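Local coordinates for NalD (Pseudomonas aeruginosa PAO1, PDB 5DAJ), which represses the MexAB-OprM multidrug efflux pump as a secondary, TetR-family transcriptional regulator whose binding of novobiocin induces expression of the pump, at the interface of chains A and B. Residues are numbered along the deposited sequence; one frame, centred on the assembly and turned at random. Chains: chain A/B, NalD.

The interface of chains A and B. Residues chain A 28-30, 114-118; chain B 26-30, 114-119.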
loop_
_atom_site.group_PDB
_atom_site.type_symbol
_atom_site.label_atom_id
_atom_site.label_comp_id
_atom_site.label_asym_id
_atom_site.label_seq_id
_atom_site.Cartn_x
_atom_site.Cartn_y
_atom_site.Cartn_z
ATOM N N VAL A 28 -14.942 4.289 -5.963
ATOM C CA VAL A 28 -15.280 3.531 -7.176
ATOM C C VAL A 28 -16.579 2.726 -7.030
ATOM O O VAL A 28 -17.395 2.708 -7.947
ATOM C CB VAL A 28 -14.119 2.598 -7.608
ATOM C CG1 VAL A 28 -14.530 1.656 -8.739
ATOM C CG2 VAL A 28 -12.927 3.428 -8.057
ATOM N N SER A 29 -16.742 2.051 -5.895
ATOM C CA SER A 29 -17.940 1.242 -5.603
ATOM C C SER A 29 -19.231 2.047 -5.727
ATOM O O SER A 29 -20.176 1.633 -6.399
ATOM C CB SER A 29 -17.863 0.666 -4.187
ATOM O OG SER A 29 -16.884 -0.345 -4.119
ATOM N N HIS A 30 -19.237 3.199 -5.062
ATOM C CA HIS A 30 -20.381 4.123 -5.037
ATOM C C HIS A 30 -20.492 5.022 -6.283
ATOM O O HIS A 30 -21.309 5.942 -6.305
ATOM C CB HIS A 30 -20.331 4.983 -3.757
ATOM C CG HIS A 30 -20.518 4.195 -2.495
ATOM N ND1 HIS A 30 -21.654 3.456 -2.238
ATOM C CD2 HIS A 30 -19.715 4.038 -1.415
ATOM C CE1 HIS A 30 -21.541 2.876 -1.056
ATOM N NE2 HIS A 30 -20.374 3.213 -0.537
ATOM N N GLN A 114 -6.547 4.260 -2.555
ATOM C CA GLN A 114 -7.347 4.863 -1.490
ATOM C C GLN A 114 -8.861 4.894 -1.691
ATOM O O GLN A 114 -9.620 4.873 -0.704
ATOM C CB GLN A 114 -6.873 6.285 -1.302
ATOM C CG GLN A 114 -6.968 6.786 0.113
ATOM C CD GLN A 114 -5.642 6.708 0.793
ATOM O OE1 GLN A 114 -4.624 7.175 0.252
ATOM N NE2 GLN A 114 -5.625 6.092 1.975
ATOM N N ARG A 115 -9.298 4.937 -2.944
ATOM C CA ARG A 115 -10.706 5.110 -3.248
ATOM C C ARG A 115 -11.307 3.941 -4.030
ATOM O O ARG A 115 -12.313 4.126 -4.706
ATOM C CB ARG A 115 -10.913 6.396 -4.044
ATOM C CG ARG A 115 -10.383 7.658 -3.393
ATOM C CD ARG A 115 -11.259 8.132 -2.245
ATOM N NE ARG A 115 -10.448 8.669 -1.160
ATOM C CZ ARG A 115 -9.855 9.863 -1.154
ATOM N NH1 ARG A 115 -9.967 10.699 -2.181
ATOM N NH2 ARG A 115 -9.134 10.225 -0.098
ATOM N N CYS A 116 -10.729 2.744 -3.938
ATOM C CA CYS A 116 -11.345 1.581 -4.575
ATOM C C CYS A 116 -11.040 0.247 -3.910
ATOM O O CYS A 116 -9.970 0.030 -3.377
ATOM C CB CYS A 116 -11.013 1.528 -6.061
ATOM S SG CYS A 116 -9.529 0.644 -6.484
ATOM N N GLU A 117 -12.024 -0.640 -3.957
ATOM C CA GLU A 117 -11.941 -1.951 -3.330
ATOM C C GLU A 117 -12.029 -2.996 -4.421
ATOM O O GLU A 117 -12.910 -2.934 -5.277
ATOM C CB GLU A 117 -13.034 -2.151 -2.253
ATOM C CG GLU A 117 -14.446 -1.712 -2.617
ATOM C CD GLU A 117 -15.423 -1.818 -1.458
ATOM O OE1 GLU A 117 -15.146 -1.257 -0.378
ATOM O OE2 GLU A 117 -16.480 -2.464 -1.616
ATOM N N PHE A 118 -11.126 -3.970 -4.369
ATOM C CA PHE A 118 -11.016 -4.983 -5.416
ATOM C C PHE A 118 -11.915 -6.186 -5.162
ATOM O O PHE A 118 -11.484 -7.251 -4.726
ATOM C CB PHE A 118 -9.563 -5.363 -5.614
ATOM C CG PHE A 118 -8.744 -4.236 -6.153
ATOM C CD1 PHE A 118 -8.733 -3.962 -7.520
ATOM C CD2 PHE A 118 -8.035 -3.407 -5.302
ATOM C CE1 PHE A 118 -8.001 -2.903 -8.032
ATOM C CE2 PHE A 118 -7.301 -2.351 -5.812
ATOM C CZ PHE A 118 -7.284 -2.107 -7.178
ATOM N N LYS B 26 -17.477 -9.502 -0.416
ATOM C CA LYS B 26 -18.260 -8.490 -1.150
ATOM C C LYS B 26 -17.596 -7.116 -1.260
ATOM O O LYS B 26 -17.924 -6.339 -2.158
ATOM C CB LYS B 26 -19.624 -8.306 -0.481
ATOM C CG LYS B 26 -20.574 -9.482 -0.658
ATOM C CD LYS B 26 -21.601 -9.576 0.467
ATOM C CE LYS B 26 -22.415 -8.302 0.668
ATOM N NZ LYS B 26 -23.301 -7.984 -0.486
ATOM N N GLY B 27 -16.680 -6.816 -0.346
ATOM C CA GLY B 27 -16.151 -5.460 -0.181
ATOM C C GLY B 27 -16.974 -4.715 0.857
ATOM O O GLY B 27 -18.115 -5.084 1.139
ATOM N N VAL B 28 -16.395 -3.665 1.426
ATOM C CA VAL B 28 -17.040 -2.912 2.520
ATOM C C VAL B 28 -18.225 -2.062 2.040
ATOM O O VAL B 28 -19.269 -2.029 2.700
ATOM C CB VAL B 28 -16.018 -2.026 3.272
ATOM C CG1 VAL B 28 -16.701 -1.088 4.265
ATOM C CG2 VAL B 28 -15.022 -2.907 4.015
ATOM N N SER B 29 -18.043 -1.368 0.916
ATOM C CA SER B 29 -19.084 -0.513 0.311
ATOM C C SER B 29 -20.385 -1.268 0.056
ATOM O O SER B 29 -21.464 -0.836 0.461
ATOM C CB SER B 29 -18.592 0.061 -1.012
ATOM O OG SER B 29 -17.591 1.035 -0.796
ATOM N N HIS B 30 -20.249 -2.417 -0.597
ATOM C CA HIS B 30 -21.373 -3.302 -0.945
ATOM C C HIS B 30 -21.849 -4.214 0.207
ATOM O O HIS B 30 -22.686 -5.092 -0.007
ATOM C CB HIS B 30 -21.003 -4.145 -2.178
ATOM C CG HIS B 30 -20.814 -3.339 -3.429
ATOM N ND1 HIS B 30 -21.810 -2.554 -3.971
ATOM C CD2 HIS B 30 -19.742 -3.199 -4.244
ATOM C CE1 HIS B 30 -21.360 -1.965 -5.064
ATOM N NE2 HIS B 30 -20.108 -2.341 -5.254
ATOM N N GLN B 114 -7.298 -3.971 0.551
ATOM C CA GLN B 114 -7.769 -4.542 -0.709
ATOM C C GLN B 114 -9.284 -4.496 -0.956
ATOM O O GLN B 114 -9.706 -4.431 -2.113
ATOM C CB GLN B 114 -7.317 -5.988 -0.770
ATOM C CG GLN B 114 -6.978 -6.493 -2.154
ATOM C CD GLN B 114 -5.488 -6.519 -2.390
ATOM O OE1 GLN B 114 -4.725 -7.047 -1.567
ATOM N NE2 GLN B 114 -5.055 -5.925 -3.499
ATOM N N ARG B 115 -10.086 -4.509 0.107
ATOM C CA ARG B 115 -11.544 -4.622 -0.005
ATOM C C ARG B 115 -12.316 -3.445 0.593
ATOM O O ARG B 115 -13.490 -3.603 0.963
ATOM C CB ARG B 115 -12.027 -5.907 0.676
ATOM C CG ARG B 115 -11.374 -7.183 0.184
ATOM C CD ARG B 115 -11.899 -7.607 -1.176
ATOM N NE ARG B 115 -10.825 -8.173 -1.997
ATOM C CZ ARG B 115 -10.312 -9.396 -1.863
ATOM N NH1 ARG B 115 -10.757 -10.234 -0.934
ATOM N NH2 ARG B 115 -9.335 -9.784 -2.671
ATOM N N CYS B 116 -11.701 -2.268 0.695
ATOM C CA CYS B 116 -12.455 -1.092 1.150
ATOM C C CYS B 116 -11.941 0.232 0.623
ATOM O O CYS B 116 -10.754 0.414 0.420
ATOM C CB CYS B 116 -12.564 -1.061 2.672
ATOM S SG CYS B 116 -11.212 -0.248 3.515
ATOM N N GLU B 117 -12.871 1.151 0.404
ATOM C CA GLU B 117 -12.572 2.468 -0.156
ATOM C C GLU B 117 -12.950 3.511 0.877
ATOM O O GLU B 117 -14.039 3.464 1.458
ATOM C CB GLU B 117 -13.294 2.714 -1.495
ATOM C CG GLU B 117 -14.757 2.315 -1.554
ATOM C CD GLU B 117 -15.350 2.475 -2.944
ATOM O OE1 GLU B 117 -14.791 1.902 -3.911
ATOM O OE2 GLU B 117 -16.416 3.133 -3.078
ATOM N N PHE B 118 -12.044 4.453 1.100
ATOM C CA PHE B 118 -12.208 5.452 2.156
ATOM C C PHE B 118 -12.968 6.684 1.674
ATOM O O PHE B 118 -12.390 7.730 1.395
ATOM C CB PHE B 118 -10.855 5.783 2.771
ATOM C CG PHE B 118 -10.253 4.623 3.504
ATOM C CD1 PHE B 118 -10.636 4.343 4.808
ATOM C CD2 PHE B 118 -9.351 3.770 2.876
ATOM C CE1 PHE B 118 -10.105 3.253 5.487
ATOM C CE2 PHE B 118 -8.818 2.665 3.547
ATOM C CZ PHE B 118 -9.190 2.416 4.860
ATOM N N THR B 119 -14.277 6.488 1.530
ATOM C CA THR B 119 -15.273 7.549 1.316
ATOM C C THR B 119 -15.544 8.296 2.636
ATOM O O THR B 119 -14.900 8.041 3.656
ATOM C CB THR B 119 -16.589 6.947 0.733
ATOM O OG1 THR B 119 -16.259 5.849 -0.121
ATOM C CG2 THR B 119 -17.434 7.954 -0.084
#
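Two copies of this TetR-family repressor meet across a two-fold axis, where the loop after helix 103-114 of each chain runs against its twin and reaches the partner's turn 27-30, which follows helix 6-26 of the DNA-binding region (8-26 in chain B). A:Glu117 and B:Glu117 bury the most surface. Each sets CG in the crowded position between the backbone N and the carbonyl carbon (chi1 45°), then extends, so that the carboxylate crosses tip first to the backbone of the opposite turn. OE1 of B:Glu117 accepts the N-H of A:Ser29 at 2.8 Å through its syn lone pair in a nearly straight bond (171° at H). In the twin, B:Ser29 N lies 3.2 Å from A:Glu117 OE1, again on the syn side. An extended glutamate suits this place because it carries an acceptor to that N-H; further contacts to OE2 are weak. The OG of A:Ser29 adds a weak bond to B:Glu117 OE1, while the small serines let their CB atoms face each other across the axis. The two glutamate chains cross at about a right angle, their OE1 atoms 4.8 Å apart, so like charges would face each other, which the Ser29 N-H groups, and possibly the nearby His30 rings, could offset.

Beside them A:Phe118 N donates a hydrogen bond to B:Gln114 O at 2.7 Å, nearly along the C=O axis, and B:Phe118 N to A:Gln114 O at 3.1 Å. B:Arg115, long and bent at chi2 and chi3, reaches A:Phe118 O with its guanidinium NE in a weak, poorly aligned bond (123° at H).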